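Local structure of D-alanyl-D-alanine carboxypeptidase (Vibrio cholerae, 5TR7) at residues A[158-161]-A[162-166]; A[52-55]-A[56-60]. The protein probably trims the terminal D-alanine from peptidoglycan precursor peptides as a serine-type, penicillin-binding carboxypeptidase of the S11 family. One frame throughout, in Å; residues are numbered along the deposited sequence.

Interaction 1. Residues A[158-161]-A[162-166]; sequences QALI and RDVPE
Asp163 N donates to Ala159 O at 2.7 Å and Arg162 N to Gln158 O at 2.8 Å, both i to i+4 bonds of helix 150-163. The next one is longer and more bent: Val164 N reaches Leu160 O at 3.2 Å as Val164 leaves helical backbone angles. Arg162, an exposed residue, folds back over the last turn. Its chain bends at chi2 (-134°) and chi3 (-67°), which lays the guanidinium over Ala159 and brings NH1 2.8 Å from Asp163 OD2 in a salt bridge between sequence neighbours. OD2 is met on its syn side, though with NH1 tilted out of the carboxylate plane, and a second, weak bond runs from NH1 to OD1. Ala159 backs this pair, its CB 4.0 Å from Arg162 NH1 and 3.9 Å from Asp163 OD2. The extended Gln158 chain crosses that of Arg162 at a slant, its amide plane turned 48° from the guanidinium, but its NE2 is spent on the carbonyl of Tyr16. On the buried side Leu160 CD2 meets Val164 CG2 at 3.8 Å, while Leu160 also packs on Met39, Ser42 and Tyr43 of helix 37-50. Val164 is both the exit from one helix and the N-cap position of helix 165-168, with Pro165 in its first turn. Asp163 OD2 also bonds Tyr43 OH, and Lys50 NZ donates to Asp163 O. The helix end is thus pinned to helix 37-50 by polar groups, and Arg162 would be expected to favour a charged Asp163 carboxylate.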
loop_
_atom_site.group_PDB
_atom_site.type_symbol
_atom_site.label_atom_id
_atom_site.label_comp_id
_atom_site.label_asym_id
_atom_site.label_seq_id
_atom_site.Cartn_x
_atom_site.Cartn_y
_atom_site.Cartn_z
ATOM N N GLN A 158 5.747 -2.358 7.444
ATOM C CA GLN A 158 5.970 -2.779 8.816
ATOM C C GLN A 158 5.143 -1.911 9.784
ATOM O O GLN A 158 4.516 -2.430 10.717
ATOM C CB GLN A 158 7.472 -2.655 9.173
ATOM C CG GLN A 158 7.829 -2.973 10.625
ATOM C CD GLN A 158 9.253 -2.609 11.010
ATOM O OE1 GLN A 158 9.763 -1.559 10.685
ATOM N NE2 GLN A 158 9.922 -3.541 11.628
ATOM N N ALA A 159 5.165 -0.600 9.565
ATOM C CA ALA A 159 4.408 0.336 10.423
ATOM C C ALA A 159 2.915 0.121 10.359
ATOM O O ALA A 159 2.215 0.362 11.352
ATOM C CB ALA A 159 4.715 1.778 10.030
ATOM N N LEU A 160 2.426 -0.267 9.182
ATOM C CA LEU A 160 1.007 -0.551 9.047
ATOM C C LEU A 160 0.601 -1.698 9.963
ATOM O O LEU A 160 -0.407 -1.644 10.663
ATOM C CB LEU A 160 0.614 -0.934 7.614
ATOM C CG LEU A 160 0.349 0.128 6.576
ATOM C CD1 LEU A 160 0.344 -0.497 5.163
ATOM C CD2 LEU A 160 -0.911 0.925 6.892
ATOM N N ILE A 161 1.357 -2.776 9.901
ATOM C CA ILE A 161 1.084 -3.951 10.751
ATOM C C ILE A 161 1.303 -3.616 12.193
ATOM O O ILE A 161 0.557 -3.979 13.064
ATOM C CB ILE A 161 2.071 -5.020 10.367
ATOM C CG1 ILE A 161 1.847 -5.434 8.911
ATOM C CG2 ILE A 161 2.034 -6.173 11.356
ATOM C CD1 ILE A 161 2.970 -6.305 8.349
ATOM N N ARG A 162 2.337 -2.850 12.465
ATOM C CA ARG A 162 2.664 -2.536 13.862
ATOM C C ARG A 162 1.809 -1.542 14.558
ATOM O O ARG A 162 1.537 -1.705 15.759
ATOM C CB ARG A 162 4.105 -1.960 13.904
ATOM C CG ARG A 162 4.684 -1.697 15.268
ATOM C CD ARG A 162 5.331 -0.316 15.225
ATOM N NE ARG A 162 6.480 -0.215 14.391
ATOM C CZ ARG A 162 6.922 0.881 13.766
ATOM N NH1 ARG A 162 6.292 2.043 13.648
ATOM N NH2 ARG A 162 8.022 0.770 13.095
ATOM N N ASP A 163 1.479 -0.461 13.869
ATOM C CA ASP A 163 0.812 0.714 14.552
ATOM C C ASP A 163 -0.661 0.807 14.284
ATOM O O ASP A 163 -1.377 1.311 15.124
ATOM C CB ASP A 163 1.436 2.035 14.063
ATOM C CG ASP A 163 2.938 2.111 14.230
ATOM O OD1 ASP A 163 3.436 1.510 15.165
ATOM O OD2 ASP A 163 3.612 2.935 13.533
ATOM N N VAL A 164 -1.121 0.332 13.112
ATOM C CA VAL A 164 -2.576 0.376 12.758
ATOM C C VAL A 164 -3.151 -1.027 12.368
ATOM O O VAL A 164 -3.601 -1.250 11.224
ATOM C CB VAL A 164 -2.843 1.443 11.719
ATOM C CG1 VAL A 164 -2.579 2.861 12.348
ATOM C CG2 VAL A 164 -2.004 1.236 10.484
ATOM N N PRO A 165 -3.135 -1.957 13.323
ATOM C CA PRO A 165 -3.580 -3.380 13.011
ATOM C C PRO A 165 -4.991 -3.505 12.399
ATOM O O PRO A 165 -5.190 -4.271 11.493
ATOM C CB PRO A 165 -3.406 -4.137 14.337
ATOM C CG PRO A 165 -3.201 -3.024 15.439
ATOM C CD PRO A 165 -2.746 -1.732 14.739
ATOM N N GLU A 166 -5.920 -2.678 12.845
ATOM C CA GLU A 166 -7.303 -2.657 12.327
ATOM C C GLU A 166 -7.326 -2.217 10.915
ATOM O O GLU A 166 -8.180 -2.642 10.159
ATOM C CB GLU A 166 -8.252 -1.854 13.189
ATOM C CG GLU A 166 -8.471 -2.454 14.625
ATOM C CD GLU A 166 -9.004 -3.878 14.704
ATOM O OE1 GLU A 166 -9.879 -4.209 13.901
ATOM O OE2 GLU A 166 -8.428 -4.760 15.416
#

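Interaction 2. Residues A[52-55]-A[56-60]; sequences GNIS and LNDDV
Ser55 turns its OG anti to its own backbone N (chi1 166°), which carries the hydroxyl forward to Asn57 N, while Asp58, with chi1 at -61°, has CG anti to its carbonyl carbon and swings its carboxylate back to Ser55 N. The two side chains therefore reach across the same type I turn, Ser55 to Asp58, in opposite directions along the chain. Asn57 N donates to Ser55 OG at 3.0 Å, nearly straight. Ser55 N donates to Asp58 OD2 at 2.9 Å, approaching from above the carboxylate plane, 50° out of it. Between them runs the bond of the turn itself, Asp58 N to Ser55 O at 3.1 Å. The Ser55 OG bond makes an ST turn laid over the type I turn, with Asp58 OD2 closing back on Ser55 N, just before the chain enters a strand. The carboxylate also lies against Ile54, whose CB is 3.7 Å from Asp58 OD2. That same oxygen is bonded to His109 NE2 of helix 100-111, so the carboxylate joins the turn to that helix. Gly52, upstream, ends helix 37-50 in a Schellman motif. Ile54 is buried between Val49 of helix 37-50 and Met106 and Val110 of helix 100-111. Past the turn, Asp58 pairs with Val87 through the backbone, and Val60 with Val85 within the antiparallel pair of strands 59-61 and 84-86.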
loop_
_atom_site.group_PDB
_atom_site.type_symbol
_atom_site.label_atom_id
_atom_site.label_comp_id
_atom_site.label_asym_id
_atom_site.label_seq_id
_atom_site.Cartn_x
_atom_site.Cartn_y
_atom_site.Cartn_z
ATOM N N GLY A 52 -9.896 8.434 17.073
ATOM C CA GLY A 52 -11.266 8.945 17.174
ATOM C C GLY A 52 -11.563 10.254 16.435
ATOM O O GLY A 52 -12.588 10.814 16.651
ATOM N N ASN A 53 -10.710 10.718 15.521
ATOM C CA ASN A 53 -11.011 11.970 14.786
ATOM C C ASN A 53 -12.004 11.740 13.700
ATOM O O ASN A 53 -12.676 12.669 13.303
ATOM C CB ASN A 53 -9.761 12.577 14.172
ATOM C CG ASN A 53 -8.716 12.920 15.201
ATOM O OD1 ASN A 53 -8.977 12.962 16.360
ATOM N ND2 ASN A 53 -7.501 13.063 14.761
ATOM N N ILE A 54 -12.049 10.518 13.161
ATOM C CA ILE A 54 -13.113 10.160 12.219
ATOM C C ILE A 54 -13.656 8.806 12.671
ATOM O O ILE A 54 -12.966 8.079 13.353
ATOM C CB ILE A 54 -12.605 10.036 10.752
ATOM C CG1 ILE A 54 -11.497 8.980 10.642
ATOM C CG2 ILE A 54 -12.141 11.391 10.249
ATOM C CD1 ILE A 54 -11.038 8.701 9.228
ATOM N N SER A 55 -14.886 8.481 12.304
ATOM C CA SER A 55 -15.479 7.172 12.583
ATOM C C SER A 55 -15.698 6.414 11.242
ATOM O O SER A 55 -16.012 6.991 10.227
ATOM C CB SER A 55 -16.846 7.324 13.205
ATOM O OG SER A 55 -17.571 6.068 13.189
ATOM N N LEU A 56 -15.628 5.107 11.322
ATOM C CA LEU A 56 -15.889 4.227 10.222
ATOM C C LEU A 56 -17.358 4.366 9.715
ATOM O O LEU A 56 -17.640 4.080 8.570
ATOM C CB LEU A 56 -15.622 2.799 10.676
ATOM C CG LEU A 56 -14.205 2.457 11.059
ATOM C CD1 LEU A 56 -14.113 1.036 11.502
ATOM C CD2 LEU A 56 -13.262 2.678 9.869
ATOM N N ASN A 57 -18.247 4.871 10.568
ATOM C CA ASN A 57 -19.669 5.074 10.248
ATOM C C ASN A 57 -19.984 6.475 9.679
ATOM O O ASN A 57 -21.131 6.725 9.313
ATOM C CB ASN A 57 -20.565 4.807 11.473
ATOM C CG ASN A 57 -20.561 3.335 11.914
ATOM O OD1 ASN A 57 -20.478 2.437 11.103
ATOM N ND2 ASN A 57 -20.702 3.089 13.229
ATOM N N ASP A 58 -19.005 7.381 9.568
ATOM C CA ASP A 58 -19.292 8.698 8.963
ATOM C C ASP A 58 -19.621 8.574 7.513
ATOM O O ASP A 58 -19.087 7.700 6.807
ATOM C CB ASP A 58 -18.058 9.639 8.941
ATOM C CG ASP A 58 -17.530 9.967 10.290
ATOM O OD1 ASP A 58 -18.339 9.985 11.242
ATOM O OD2 ASP A 58 -16.296 10.206 10.393
ATOM N N ASP A 59 -20.473 9.482 7.069
ATOM C CA ASP A 59 -20.877 9.608 5.708
ATOM C C ASP A 59 -19.924 10.632 5.113
ATOM O O ASP A 59 -19.817 11.741 5.576
ATOM C CB ASP A 59 -22.309 10.130 5.657
ATOM C CG ASP A 59 -23.282 9.185 6.283
ATOM O OD1 ASP A 59 -23.330 8.004 5.928
ATOM O OD2 ASP A 59 -24.020 9.621 7.136
ATOM N N VAL A 60 -19.235 10.265 4.071
ATOM C CA VAL A 60 -18.309 11.168 3.477
ATOM C C VAL A 60 -18.848 11.748 2.212
ATOM O O VAL A 60 -19.294 11.015 1.339
ATOM C CB VAL A 60 -16.990 10.432 3.113
ATOM C CG1 VAL A 60 -15.966 11.441 2.608
ATOM C CG2 VAL A 60 -16.429 9.704 4.327
#

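Overall arrangement
From the N terminus, interaction 2 comes first, where the chain leaves helix 37-50, turns at 55-58 and enters strand 59-61. About a hundred residues later interaction 1 finishes helix 150-163 and starts helix 165-168. Each closes only a local turn; they follow in series and neither nest nor cross. Their centres lie 19 Å apart and their nearest atoms about 7 Å, without touching. What they share is helix 37-50, which interaction 2 follows and against which interaction 1 packs. Interaction 1 also lies nearer the predicted active site: the Leu160 side chain is about 7 Å from that of Lys201, predicted to bind substrate, and about 9 Å from that of Lys38.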